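Local coordinates for protein congerin-1 (Conger myriaster, PDB 1C1L) that binds beta-galactosides such as lactose as a homodimeric galectin of the conger eel, with a physiological role not yet known, at residues L18-F23 and F31-G36; L42-D47 and L109-R114; S63-K66 and W71-E74; G85-I90 and L131-L136. All coordinates share one frame; numbering follows the deposited sequence.

Interaction 1 (L18-F23 and F31-G36)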
loop_
_atom_site.group_PDB
_atom_site.type_symbol
_atom_site.label_atom_id
_atom_site.label_comp_id
_atom_site.label_asym_id
_atom_site.label_seq_id
_atom_site.Cartn_x
_atom_site.Cartn_y
_atom_site.Cartn_z
ATOM N N LEU A 18 -8.685 4.413 -4.624
ATOM C CA LEU A 18 -7.515 4.355 -3.777
ATOM C C LEU A 18 -7.818 5.067 -2.461
ATOM O O LEU A 18 -8.179 6.248 -2.471
ATOM C CB LEU A 18 -6.339 5.034 -4.469
ATOM C CG LEU A 18 -5.039 5.160 -3.694
ATOM C CD1 LEU A 18 -4.420 3.783 -3.555
ATOM C CD2 LEU A 18 -4.075 6.081 -4.417
ATOM N N THR A 19 -7.763 4.410 -1.316
ATOM C CA THR A 19 -7.967 5.069 -0.036
ATOM C C THR A 19 -6.621 5.171 0.650
ATOM O O THR A 19 -5.874 4.190 0.677
ATOM C CB THR A 19 -8.937 4.263 0.843
ATOM O OG1 THR A 19 -10.174 4.277 0.146
ATOM C CG2 THR A 19 -9.145 4.824 2.247
ATOM N N VAL A 20 -6.284 6.350 1.165
ATOM C CA VAL A 20 -5.100 6.516 1.970
ATOM C C VAL A 20 -5.606 6.817 3.379
ATOM O O VAL A 20 -6.612 7.525 3.564
ATOM C CB VAL A 20 -4.216 7.681 1.434
ATOM C CG1 VAL A 20 -3.615 7.252 0.103
ATOM C CG2 VAL A 20 -5.019 8.959 1.228
ATOM N N GLY A 21 -4.969 6.237 4.382
ATOM C CA GLY A 21 -5.328 6.467 5.766
ATOM C C GLY A 21 -4.066 6.730 6.559
ATOM O O GLY A 21 -2.964 6.310 6.169
ATOM N N GLY A 22 -4.196 7.416 7.674
ATOM C CA GLY A 22 -3.053 7.687 8.504
ATOM C C GLY A 22 -3.424 8.603 9.648
ATOM O O GLY A 22 -4.604 8.787 9.942
ATOM N N PHE A 23 -2.421 9.189 10.274
ATOM C CA PHE A 23 -2.637 10.058 11.422
ATOM C C PHE A 23 -1.991 11.399 11.170
ATOM O O PHE A 23 -0.857 11.448 10.714
ATOM C CB PHE A 23 -2.018 9.453 12.686
ATOM C CG PHE A 23 -2.795 8.239 13.155
ATOM C CD1 PHE A 23 -3.874 8.396 14.020
ATOM C CD2 PHE A 23 -2.446 6.973 12.681
ATOM C CE1 PHE A 23 -4.605 7.277 14.413
ATOM C CE2 PHE A 23 -3.185 5.862 13.076
ATOM C CZ PHE A 23 -4.266 6.011 13.938
ATOM N N PHE A 31 -0.217 18.986 5.535
ATOM C CA PHE A 31 0.273 17.748 4.949
ATOM C C PHE A 31 -0.428 17.540 3.607
ATOM O O PHE A 31 -1.553 18.014 3.389
ATOM C CB PHE A 31 0.007 16.525 5.865
ATOM C CG PHE A 31 -1.400 15.959 5.820
ATOM C CD1 PHE A 31 -2.416 16.574 6.551
ATOM C CD2 PHE A 31 -1.678 14.859 4.999
ATOM C CE1 PHE A 31 -3.716 16.084 6.457
ATOM C CE2 PHE A 31 -2.981 14.382 4.915
ATOM C CZ PHE A 31 -4.001 14.992 5.639
ATOM N N SER A 32 0.231 16.852 2.680
ATOM C CA SER A 32 -0.363 16.575 1.394
ATOM C C SER A 32 -0.337 15.115 0.984
ATOM O O SER A 32 0.515 14.330 1.399
ATOM C CB SER A 32 0.337 17.383 0.321
ATOM O OG SER A 32 1.750 17.197 0.364
ATOM N N VAL A 33 -1.325 14.813 0.161
ATOM C CA VAL A 33 -1.418 13.526 -0.515
ATOM C C VAL A 33 -1.038 13.877 -1.942
ATOM O O VAL A 33 -1.582 14.814 -2.544
ATOM C CB VAL A 33 -2.852 12.965 -0.506
ATOM C CG1 VAL A 33 -2.901 11.670 -1.294
ATOM C CG2 VAL A 33 -3.296 12.721 0.932
ATOM N N ASN A 34 -0.072 13.135 -2.478
ATOM C CA ASN A 34 0.451 13.382 -3.807
ATOM C C ASN A 34 0.364 12.134 -4.670
ATOM O O ASN A 34 0.882 11.097 -4.259
ATOM C CB ASN A 34 1.917 13.784 -3.728
ATOM C CG ASN A 34 2.112 14.942 -2.776
ATOM O OD1 ASN A 34 1.904 16.106 -3.124
ATOM N ND2 ASN A 34 2.445 14.672 -1.519
ATOM N N VAL A 35 -0.309 12.191 -5.822
ATOM C CA VAL A 35 -0.321 11.078 -6.771
ATOM C C VAL A 35 0.114 11.571 -8.142
ATOM O O VAL A 35 -0.208 12.689 -8.595
ATOM C CB VAL A 35 -1.722 10.391 -6.961
ATOM C CG1 VAL A 35 -2.028 9.586 -5.717
ATOM C CG2 VAL A 35 -2.834 11.397 -7.220
ATOM N N GLY A 36 0.884 10.734 -8.816
ATOM C CA GLY A 36 1.354 11.078 -10.130
ATOM C C GLY A 36 2.356 10.056 -10.601
ATOM O O GLY A 36 2.242 8.863 -10.304
#

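Interaction 2 (L42-D47 and L109-R114). With GAL (beta-D-galactopyranose), chain B.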
loop_
_atom_site.group_PDB
_atom_site.type_symbol
_atom_site.label_atom_id
_atom_site.label_comp_id
_atom_site.label_asym_id
_atom_site.label_seq_id
_atom_site.Cartn_x
_atom_site.Cartn_y
_atom_site.Cartn_z
ATOM N N LEU A 42 3.385 15.421 -10.672
ATOM C CA LEU A 42 2.214 15.072 -9.903
ATOM C C LEU A 42 0.926 15.491 -10.582
ATOM O O LEU A 42 0.798 16.664 -10.971
ATOM C CB LEU A 42 2.293 15.746 -8.536
ATOM C CG LEU A 42 3.462 15.375 -7.636
ATOM C CD1 LEU A 42 3.447 16.262 -6.413
ATOM C CD2 LEU A 42 3.362 13.907 -7.249
ATOM N N SER A 43 -0.028 14.566 -10.763
ATOM C CA SER A 43 -1.345 14.927 -11.268
ATOM C C SER A 43 -2.202 15.543 -10.161
ATOM O O SER A 43 -3.065 16.375 -10.450
ATOM C CB SER A 43 -2.061 13.703 -11.832
ATOM O OG SER A 43 -1.507 13.368 -13.091
ATOM N N LEU A 44 -2.012 15.199 -8.892
ATOM C CA LEU A 44 -2.786 15.811 -7.828
ATOM C C LEU A 44 -1.915 15.937 -6.599
ATOM O O LEU A 44 -1.245 14.981 -6.188
ATOM C CB LEU A 44 -4.036 14.963 -7.497
ATOM C CG LEU A 44 -4.892 15.435 -6.308
ATOM C CD1 LEU A 44 -5.542 16.768 -6.607
ATOM C CD2 LEU A 44 -5.930 14.374 -5.995
ATOM N N HIS A 45 -1.890 17.165 -6.084
ATOM C CA HIS A 45 -1.246 17.507 -4.831
ATOM C C HIS A 45 -2.422 18.015 -4.023
ATOM O O HIS A 45 -3.017 19.031 -4.401
ATOM C CB HIS A 45 -0.220 18.624 -5.038
ATOM C CG HIS A 45 0.314 19.274 -3.764
ATOM N ND1 HIS A 45 1.193 18.820 -2.890
ATOM C CD2 HIS A 45 0.000 20.558 -3.378
ATOM C CE1 HIS A 45 1.426 19.745 -1.995
ATOM N NE2 HIS A 45 0.699 20.783 -2.296
ATOM N N LEU A 46 -2.796 17.356 -2.930
ATOM C CA LEU A 46 -3.943 17.735 -2.128
ATOM C C LEU A 46 -3.387 18.136 -0.782
ATOM O O LEU A 46 -2.983 17.281 0.013
ATOM C CB LEU A 46 -4.883 16.531 -1.998
ATOM C CG LEU A 46 -6.051 16.664 -1.012
ATOM C CD1 LEU A 46 -7.048 17.692 -1.506
ATOM C CD2 LEU A 46 -6.705 15.322 -0.836
ATOM N N ASP A 47 -3.324 19.439 -0.528
ATOM C CA ASP A 47 -2.697 19.975 0.662
ATOM C C ASP A 47 -3.705 20.485 1.694
ATOM O O ASP A 47 -4.544 21.340 1.387
ATOM C CB ASP A 47 -1.751 21.097 0.212
ATOM C CG ASP A 47 -0.622 21.424 1.172
ATOM O OD1 ASP A 47 -0.200 20.594 1.968
ATOM O OD2 ASP A 47 -0.143 22.541 1.110
ATOM N N LEU A 109 -14.672 16.583 -3.304
ATOM C CA LEU A 109 -14.126 17.647 -4.137
ATOM C C LEU A 109 -13.794 17.070 -5.500
ATOM O O LEU A 109 -13.696 15.850 -5.653
ATOM C CB LEU A 109 -12.858 18.233 -3.506
ATOM C CG LEU A 109 -12.989 18.841 -2.109
ATOM C CD1 LEU A 109 -11.637 19.112 -1.479
ATOM C CD2 LEU A 109 -13.795 20.116 -2.240
ATOM N N GLU A 110 -13.677 17.894 -6.534
ATOM C CA GLU A 110 -13.270 17.456 -7.857
ATOM C C GLU A 110 -12.109 18.331 -8.236
ATOM O O GLU A 110 -12.003 19.459 -7.746
ATOM C CB GLU A 110 -14.323 17.675 -8.895
ATOM C CG GLU A 110 -15.476 16.722 -8.705
ATOM C CD GLU A 110 -16.691 16.998 -9.575
ATOM O OE1 GLU A 110 -16.674 17.905 -10.408
ATOM O OE2 GLU A 110 -17.675 16.290 -9.411
ATOM N N PHE A 111 -11.258 17.816 -9.101
ATOM C CA PHE A 111 -10.113 18.572 -9.572
ATOM C C PHE A 111 -9.866 18.107 -11.000
ATOM O O PHE A 111 -10.083 16.918 -11.258
ATOM C CB PHE A 111 -8.895 18.275 -8.686
ATOM C CG PHE A 111 -7.661 19.099 -9.037
ATOM C CD1 PHE A 111 -7.598 20.453 -8.704
ATOM C CD2 PHE A 111 -6.589 18.493 -9.692
ATOM C CE1 PHE A 111 -6.460 21.198 -9.037
ATOM C CE2 PHE A 111 -5.459 19.244 -10.022
ATOM C CZ PHE A 111 -5.396 20.594 -9.694
ATOM N N PRO A 112 -9.462 18.916 -11.982
ATOM C CA PRO A 112 -9.229 18.444 -13.332
ATOM C C PRO A 112 -8.100 17.436 -13.419
ATOM O O PRO A 112 -7.122 17.482 -12.671
ATOM C CB PRO A 112 -8.966 19.697 -14.146
ATOM C CG PRO A 112 -8.535 20.720 -13.130
ATOM C CD PRO A 112 -9.357 20.369 -11.901
ATOM N N ASN A 113 -8.246 16.514 -14.357
ATOM C CA ASN A 113 -7.177 15.588 -14.679
ATOM C C ASN A 113 -6.470 16.346 -15.791
ATOM O O ASN A 113 -6.705 16.189 -16.993
ATOM C CB ASN A 113 -7.741 14.262 -15.189
ATOM C CG ASN A 113 -6.697 13.213 -15.538
ATOM O OD1 ASN A 113 -5.509 13.506 -15.714
ATOM N ND2 ASN A 113 -7.054 11.944 -15.649
ATOM N N ARG A 114 -5.565 17.227 -15.388
ATOM C CA ARG A 114 -4.862 18.119 -16.302
ATOM C C ARG A 114 -4.027 17.461 -17.387
ATOM O O ARG A 114 -3.944 17.941 -18.520
ATOM C CB ARG A 114 -3.989 19.047 -15.464
ATOM C CG ARG A 114 -4.873 20.011 -14.690
ATOM C CD ARG A 114 -4.075 20.885 -13.747
ATOM N NE ARG A 114 -4.895 21.964 -13.222
ATOM C CZ ARG A 114 -4.490 22.780 -12.242
ATOM N NH1 ARG A 114 -3.318 22.647 -11.621
ATOM N NH2 ARG A 114 -5.323 23.738 -11.853
HETATM C C1 GAL B . 3.015 26.333 -2.628
HETATM C C2 GAL B . 3.731 25.443 -1.612
HETATM C C3 GAL B . 3.914 24.030 -2.169
HETATM C C4 GAL B . 2.576 23.469 -2.684
HETATM C C5 GAL B . 1.920 24.467 -3.629
HETATM C C6 GAL B . 0.552 24.009 -4.086
HETATM O O2 GAL B . 5.002 26.008 -1.319
HETATM O O3 GAL B . 4.433 23.198 -1.144
HETATM O O4 GAL B . 1.733 23.214 -1.572
HETATM O O5 GAL B . 1.765 25.757 -2.987
HETATM O O6 GAL B . 0.001 24.926 -5.000
HETATM O O HOH W 1 -3.305 14.731 -14.618
HETATM O O HOH W 2 -4.433 16.766 -12.816
#

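Interaction 3 (S63-K66 and W71-E74). With GAL (beta-D-galactopyranose), chain B; BGC (beta-D-glucopyranose), chain C.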
loop_
_atom_site.group_PDB
_atom_site.type_symbol
_atom_site.label_atom_id
_atom_site.label_comp_id
_atom_site.label_asym_id
_atom_site.label_seq_id
_atom_site.Cartn_x
_atom_site.Cartn_y
_atom_site.Cartn_z
ATOM N N SER A 63 -1.241 20.772 -9.287
ATOM C CA SER A 63 -0.436 19.790 -9.982
ATOM C C SER A 63 0.873 20.475 -10.376
ATOM O O SER A 63 1.032 21.705 -10.252
ATOM C CB SER A 63 -1.204 19.323 -11.212
ATOM O OG SER A 63 -1.406 20.370 -12.148
ATOM N N THR A 64 1.843 19.677 -10.822
ATOM C CA THR A 64 3.109 20.191 -11.291
ATOM C C THR A 64 3.748 19.151 -12.201
ATOM O O THR A 64 3.641 17.938 -11.980
ATOM C CB THR A 64 4.073 20.511 -10.112
ATOM O OG1 THR A 64 5.232 21.032 -10.757
ATOM C CG2 THR A 64 4.398 19.339 -9.184
ATOM N N LEU A 65 4.385 19.650 -13.239
ATOM C CA LEU A 65 5.196 18.834 -14.119
ATOM C C LEU A 65 6.666 19.065 -13.819
ATOM O O LEU A 65 7.531 18.400 -14.391
ATOM C CB LEU A 65 4.883 19.195 -15.564
ATOM C CG LEU A 65 3.524 18.770 -16.123
ATOM C CD1 LEU A 65 3.342 19.323 -17.524
ATOM C CD2 LEU A 65 3.426 17.249 -16.102
ATOM N N LYS A 66 7.003 20.021 -12.947
ATOM C CA LYS A 66 8.403 20.337 -12.702
ATOM C C LYS A 66 8.681 20.504 -11.216
ATOM O O LYS A 66 9.341 21.466 -10.773
ATOM C CB LYS A 66 8.821 21.637 -13.393
ATOM C CG LYS A 66 8.779 21.762 -14.912
ATOM C CD LYS A 66 9.832 22.770 -15.386
ATOM C CE LYS A 66 9.947 24.094 -14.639
ATOM N NZ LYS A 66 8.723 24.872 -14.632
ATOM N N TRP A 71 4.366 24.514 -9.990
ATOM C CA TRP A 71 3.001 24.554 -9.467
ATOM C C TRP A 71 2.143 25.434 -10.354
ATOM O O TRP A 71 2.570 26.533 -10.730
ATOM C CB TRP A 71 2.971 25.092 -8.048
ATOM C CG TRP A 71 3.724 24.213 -7.065
ATOM C CD1 TRP A 71 4.845 24.661 -6.424
ATOM C CD2 TRP A 71 3.389 22.928 -6.714
ATOM N NE1 TRP A 71 5.218 23.662 -5.653
ATOM C CE2 TRP A 71 4.381 22.619 -5.783
ATOM C CE3 TRP A 71 2.384 22.015 -7.022
ATOM C CZ2 TRP A 71 4.392 21.357 -5.173
ATOM C CZ3 TRP A 71 2.395 20.760 -6.413
ATOM C CH2 TRP A 71 3.389 20.437 -5.485
ATOM N N GLU A 72 0.963 24.937 -10.681
ATOM C CA GLU A 72 0.103 25.627 -11.622
ATOM C C GLU A 72 -1.027 26.373 -10.911
ATOM O O GLU A 72 -0.817 26.914 -9.822
ATOM C CB GLU A 72 -0.400 24.583 -12.602
ATOM C CG GLU A 72 0.711 23.841 -13.349
ATOM C CD GLU A 72 0.255 23.007 -14.523
ATOM O OE1 GLU A 72 -0.859 23.190 -14.990
ATOM O OE2 GLU A 72 1.025 22.176 -14.987
ATOM N N THR A 73 -2.239 26.456 -11.489
ATOM C CA THR A 73 -3.356 27.119 -10.832
ATOM C C THR A 73 -3.920 26.343 -9.648
ATOM O O THR A 73 -4.368 25.210 -9.749
ATOM C CB THR A 73 -4.482 27.350 -11.877
ATOM O OG1 THR A 73 -3.867 28.095 -12.930
ATOM C CG2 THR A 73 -5.704 28.085 -11.323
ATOM N N GLU A 74 -3.865 26.965 -8.478
ATOM C CA GLU A 74 -4.461 26.395 -7.290
ATOM C C GLU A 74 -5.972 26.465 -7.325
ATOM O O GLU A 74 -6.576 27.394 -7.882
ATOM C CB GLU A 74 -4.022 27.141 -6.048
ATOM C CG GLU A 74 -2.528 27.074 -5.858
ATOM C CD GLU A 74 -2.031 27.730 -4.580
ATOM O OE1 GLU A 74 -2.721 28.565 -4.008
ATOM O OE2 GLU A 74 -0.936 27.401 -4.153
HETATM C C1 GAL B . 3.015 26.333 -2.628
HETATM C C2 GAL B . 3.731 25.443 -1.612
HETATM C C3 GAL B . 3.914 24.030 -2.169
HETATM C C4 GAL B . 2.576 23.469 -2.684
HETATM C C5 GAL B . 1.920 24.467 -3.629
HETATM C C6 GAL B . 0.552 24.009 -4.086
HETATM O O2 GAL B . 5.002 26.008 -1.319
HETATM O O3 GAL B . 4.433 23.198 -1.144
HETATM O O4 GAL B . 1.733 23.214 -1.572
HETATM O O5 GAL B . 1.765 25.757 -2.987
HETATM O O6 GAL B . 0.001 24.926 -5.000
HETATM C C2 BGC C . 0.519 30.441 -3.102
HETATM C C3 BGC C . 1.051 29.299 -2.221
HETATM C C4 BGC C . 2.163 28.567 -2.951
HETATM C C5 BGC C . 3.253 29.568 -3.362
HETATM C C6 BGC C . 4.393 28.915 -4.115
HETATM C C1 BGC C . 1.663 31.344 -3.559
HETATM O O1 BGC C . 1.191 32.270 -4.458
HETATM O O2 BGC C . -0.422 31.205 -2.360
HETATM O O3 BGC C . -0.005 28.406 -1.923
HETATM O O4 BGC C . 2.738 27.563 -2.071
HETATM O O5 BGC C . 2.663 30.554 -4.225
HETATM O O6 BGC C . 3.943 28.280 -5.301
HETATM O O HOH W 3 3.666 22.226 -14.199
#

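Interaction 4 (G85-I90 and L131-L136). Residue 136 of segment 131-136 comes from a tag, linker or insertion.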
loop_
_atom_site.group_PDB
_atom_site.type_symbol
_atom_site.label_atom_id
_atom_site.label_comp_id
_atom_site.label_asym_id
_atom_site.label_seq_id
_atom_site.Cartn_x
_atom_site.Cartn_y
_atom_site.Cartn_z
ATOM N N GLY A 85 -3.775 15.632 15.046
ATOM C CA GLY A 85 -3.698 14.430 15.857
ATOM C C GLY A 85 -4.695 13.328 15.511
ATOM O O GLY A 85 -4.691 12.276 16.159
ATOM N N GLN A 86 -5.557 13.509 14.513
ATOM C CA GLN A 86 -6.592 12.533 14.216
ATOM C C GLN A 86 -6.191 11.562 13.116
ATOM O O GLN A 86 -5.352 11.818 12.272
ATOM C CB GLN A 86 -7.920 13.235 13.780
ATOM C CG GLN A 86 -8.031 13.661 12.292
ATOM C CD GLN A 86 -9.394 13.951 11.661
ATOM O OE1 GLN A 86 -10.005 14.981 11.907
ATOM N NE2 GLN A 86 -9.974 13.147 10.786
ATOM N N TYR A 87 -6.951 10.456 13.113
ATOM C CA TYR A 87 -6.861 9.485 12.045
ATOM C C TYR A 87 -7.632 10.086 10.861
ATOM O O TYR A 87 -8.675 10.707 11.073
ATOM C CB TYR A 87 -7.559 8.177 12.481
ATOM C CG TYR A 87 -7.594 7.159 11.350
ATOM C CD1 TYR A 87 -6.422 6.504 10.993
ATOM C CD2 TYR A 87 -8.781 6.930 10.648
ATOM C CE1 TYR A 87 -6.423 5.618 9.925
ATOM C CE2 TYR A 87 -8.785 6.040 9.577
ATOM C CZ TYR A 87 -7.600 5.394 9.229
ATOM O OH TYR A 87 -7.569 4.498 8.185
ATOM N N PHE A 88 -7.196 9.948 9.606
ATOM C CA PHE A 88 -7.938 10.436 8.456
ATOM C C PHE A 88 -7.939 9.331 7.404
ATOM O O PHE A 88 -7.076 8.446 7.408
ATOM C CB PHE A 88 -7.278 11.703 7.837
ATOM C CG PHE A 88 -5.928 11.445 7.178
ATOM C CD1 PHE A 88 -4.770 11.440 7.959
ATOM C CD2 PHE A 88 -5.854 11.141 5.808
ATOM C CE1 PHE A 88 -3.545 11.121 7.376
ATOM C CE2 PHE A 88 -4.628 10.821 5.235
ATOM C CZ PHE A 88 -3.473 10.806 6.018
ATOM N N GLU A 89 -8.903 9.412 6.495
ATOM C CA GLU A 89 -8.939 8.591 5.294
ATOM C C GLU A 89 -9.436 9.482 4.174
ATOM O O GLU A 89 -10.389 10.268 4.363
ATOM C CB GLU A 89 -9.919 7.444 5.327
ATOM C CG GLU A 89 -9.347 6.255 6.049
ATOM C CD GLU A 89 -10.268 5.056 6.220
ATOM O OE1 GLU A 89 -11.352 5.014 5.639
ATOM O OE2 GLU A 89 -9.895 4.145 6.946
ATOM N N ILE A 90 -8.780 9.392 3.035
ATOM C CA ILE A 90 -9.189 10.106 1.846
ATOM C C ILE A 90 -9.206 9.082 0.713
ATOM O O ILE A 90 -8.235 8.343 0.519
ATOM C CB ILE A 90 -8.188 11.256 1.555
ATOM C CG1 ILE A 90 -8.166 12.276 2.688
ATOM C CG2 ILE A 90 -8.609 11.918 0.246
ATOM C CD1 ILE A 90 -6.937 13.198 2.580
ATOM N N LEU A 131 1.480 8.229 6.999
ATOM C CA LEU A 131 0.693 7.319 6.169
ATOM C C LEU A 131 0.744 5.931 6.818
ATOM O O LEU A 131 1.838 5.447 7.068
ATOM C CB LEU A 131 1.268 7.224 4.744
ATOM C CG LEU A 131 0.522 6.314 3.763
ATOM C CD1 LEU A 131 -0.871 6.859 3.497
ATOM C CD2 LEU A 131 1.305 6.235 2.462
ATOM N N THR A 132 -0.368 5.291 7.129
ATOM C CA THR A 132 -0.316 3.957 7.705
ATOM C C THR A 132 -1.016 2.946 6.814
ATOM O O THR A 132 -0.701 1.759 6.890
ATOM C CB THR A 132 -0.994 3.892 9.106
ATOM O OG1 THR A 132 -2.353 4.326 8.970
ATOM C CG2 THR A 132 -0.267 4.752 10.124
ATOM N N LEU A 133 -1.947 3.361 5.952
ATOM C CA LEU A 133 -2.777 2.455 5.178
ATOM C C LEU A 133 -2.962 2.877 3.741
ATOM O O LEU A 133 -3.167 4.070 3.491
ATOM C CB LEU A 133 -4.146 2.365 5.856
ATOM C CG LEU A 133 -5.420 1.776 5.224
ATOM C CD1 LEU A 133 -6.232 1.338 6.403
ATOM C CD2 LEU A 133 -6.289 2.749 4.407
ATOM N N VAL A 134 -2.924 1.917 2.820
ATOM C CA VAL A 134 -3.278 2.129 1.434
ATOM C C VAL A 134 -4.180 0.969 1.067
ATOM O O VAL A 134 -3.864 -0.214 1.273
ATOM C CB VAL A 134 -2.057 2.120 0.485
ATOM C CG1 VAL A 134 -2.520 2.253 -0.962
ATOM C CG2 VAL A 134 -1.150 3.285 0.788
ATOM N N LYS A 135 -5.312 1.337 0.506
ATOM C CA LYS A 135 -6.306 0.378 0.107
ATOM C C LYS A 135 -6.696 0.654 -1.335
ATOM O O LYS A 135 -6.726 1.819 -1.752
ATOM C CB LYS A 135 -7.419 0.554 1.094
ATOM C CG LYS A 135 -8.701 -0.187 0.844
ATOM C CD LYS A 135 -9.464 -0.075 2.136
ATOM C CE LYS A 135 -10.854 -0.623 1.978
ATOM N NZ LYS A 135 -10.849 -2.034 1.627
ATOM N N LEU A 136 -6.964 -0.374 -2.134
ATOM C CA LEU A 136 -7.387 -0.178 -3.500
ATOM C C LEU A 136 -8.524 -1.149 -3.753
ATOM O O LEU A 136 -8.423 -2.325 -3.397
ATOM C CB LEU A 136 -6.232 -0.447 -4.458
ATOM C CG LEU A 136 -6.527 -0.165 -5.921
ATOM C CD1 LEU A 136 -6.526 1.331 -6.139
ATOM C CD2 LEU A 136 -5.493 -0.810 -6.806
#

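Interaction 1 (L18-F23 and F31-G36)
Val20 with Val33, and Leu18 with Val35, meet through aliphatic carbon alone; the flat groups of the two strands are turned to other partners. The ring of Phe31 meets that of Phe88 with planes at about 45°, and Phe23 packs edge-to-face with Tyr87. The Asn34 carboxamide sends ND2 to Ser32 OG at 3.2 Å, that oxygen lying 18° out of the amide plane. Its OD1 is hydrogen-bonded to His45 ND1, so Asn34 is a second-shell residue that probably helps orient the sugar-binding imidazole.

The contact itself joins strands of two different sheets, and no hydrogen bond passes between them. Val20 and Val33 have CA atoms 8.3 Å apart and point tip to tip, CG2 of Val20 lying 4.1 Å from CG2 of Val33. The chi1 of Val20, -70°, sets that methyl between the backbone N and the carbonyl carbon and directs it across the gap. Further along, the CA atoms of Leu18 and Val35 stand 10.3 Å apart, yet the longer leucine still brings CD2 to 4.3 Å from Val35 CG1. Packing is therefore light, 109 Å² in all, and other side chains share the interior: Ile90 touches both Val20 and Val33, Leu123 touches Val20 and Val35, and Leu5 of the second subunit packs on Leu18.

Buried valine and leucine from facing strands, meeting between two antiparallel sheets close to the centre of the chain, form part of the hydrophobic core of the galectin beta sandwich.

Interaction 2 (L42-D47 and L109-R114)
Leu44 and Phe111 lie on strands of different sheets with CA atoms 8.0 Å apart, and the backbones draw closer toward Ser43 and Asn113, whose CA atoms are separated by 6.8 Å. The narrowing coincides with a corner in the chain at Ser43, where Ser43 and Leu44 both face Val35 in a classic beta bulge. Asn113 is the centre of an inverse gamma turn.

With CG anti to the backbone N (chi1 -176°), the Phe111 ring is carried to the opposing strand. Leu44 CD1 approaches it obliquely, 3.7 Å from Phe111 CD2, while Ser43 O sits at the ring edge near its plane, 3.8 Å from CE2. The rim of the ring meets the Arg114 guanidinium, with Phe111 CZ 3.4 Å above its plane and over its centre, the two planes being steeply inclined. Asn62 OD1, Ser63 OG and Thr73 O hold the arginine nitrogens there.

No direct hydrogen bond crosses between the segments; water does this work. One water donates to Ser43 O at 2.8 Å and to Pro112 O, and accepts from Arg114 N; a second joins Ser43 OG to Asn113 OD1.

Alternation along this part of strand 41-52 gives its two sides different chemistry. Leu44 and Leu46 serve the apolar interior, whereas His45 NE2 hydrogen-bonds galactose O4 at 2.7 Å, the hydroxyl lying at the imidazole edge, and Asp47 forms salt bridges with Arg30 and Arg49. One strand thus couples the hydrophobic core to a polar galactose site.

Interaction 3 (S63-K66 and W71-E74)
Thr64 and Trp71 form the tight part of this galectin sugar-site loop, in which the tryptophan is a platform for galactose. Thr64 CG2 makes a CH-pi contact 4.0 Å from the centroid of the six-membered ring, only 22° off its normal. Galactose takes the opposite face, its C5 lying 3.7 Å above the indole plane, so the ring is sandwiched between protein methyl and sugar. Asp68 OD1 holds Trp71 NE1. The backbones are tied by Glu72 N donating to Ser63 O at 3.3 Å with an angle of 144° at the hydrogen. Thr64 OG1 accepts from Lys66 N in an ST turn and is also bonded to Gly67 O, which probably fixes the Thr64 rotation and with it the methyl.

The other side is looser. Leu65 merely approaches the Glu72 carboxylate, and a water links Leu65 N to Glu72 OE2. Ser63 OG and Glu72 make no direct hydrogen bond, though both are bonded to Tyr115 OH.

Beyond the indole, Arg76 forms a salt bridge with Glu74 OE1, leaving the other carboxylate oxygen to grip both sugars of the lactose: Glu74 OE2 accepts from galactose O6 at 2.8 Å and from glucose O3 at 2.6 Å.

Interaction 4 (G85-I90 and L131-L136)
Tyr87 and Leu133 both place CG anti to the backbone N, with chi1 of 175° and 166°, and these torsions send the two side chains toward each other across the intervening strand 18-24. The setting is an antiparallel sheet of the galectin sandwich in which strands 87-94 and 129-136 flank 18-24 on either side. Being second neighbours, they share no hydrogen bond, and even the nearest CA atoms, of Tyr87 and Thr132, are 9.6 Å apart.

The span passes over Gly21 of the middle strand, which has no side chain beneath the tyrosine hydroxyl; Tyr87 CD1 also packs against Gly22 O. At the far end Tyr87 OH lies 3.9 Å from Leu133 CD1, the two side chains crossing at about a right angle. Thr132 OG1 sits at the ring edge, 4.4 Å from Tyr87 CE1, too far for more than loose packing, and makes a weak hydrogen bond to Gly21 O. Thr132 and Leu133 both face Gly21, a classic beta bulge in strand 129-136.

From the bulge onward, Leu133, Val134 and Lys135 pair antiparallel with a strand of the second subunit, so the sheet continues through the dimer interface.

A bond within its own strand restrains the tyrosine: Tyr87 OH donates to Glu89 OE2 at 2.7 Å, with the carboxylate oxygen in the ring plane and using its anti lone pair.

In the fold
Interactions 1 and 2 are the buried contacts, both joining the two sheets of the sandwich. Interaction 1 is purely aliphatic, whereas interaction 2 adds an aromatic ring and bridging waters. They share a sheet through neighbouring strands 30-35 and 41-52. Interaction 3, partly buried about 14 Å from the chain centre, trades sheet packing for a sugar-binding loop; it reaches interaction 2 through Arg114 and the pairing of Leu42 with Thr64, and both touch galactose. Interaction 4 stays within one sheet, meeting interaction 1 along strand 18-24. It lies across the chain centre from interaction 3, about 24 Å between centres, so the dimer edge and the lactose site occupy opposite sides.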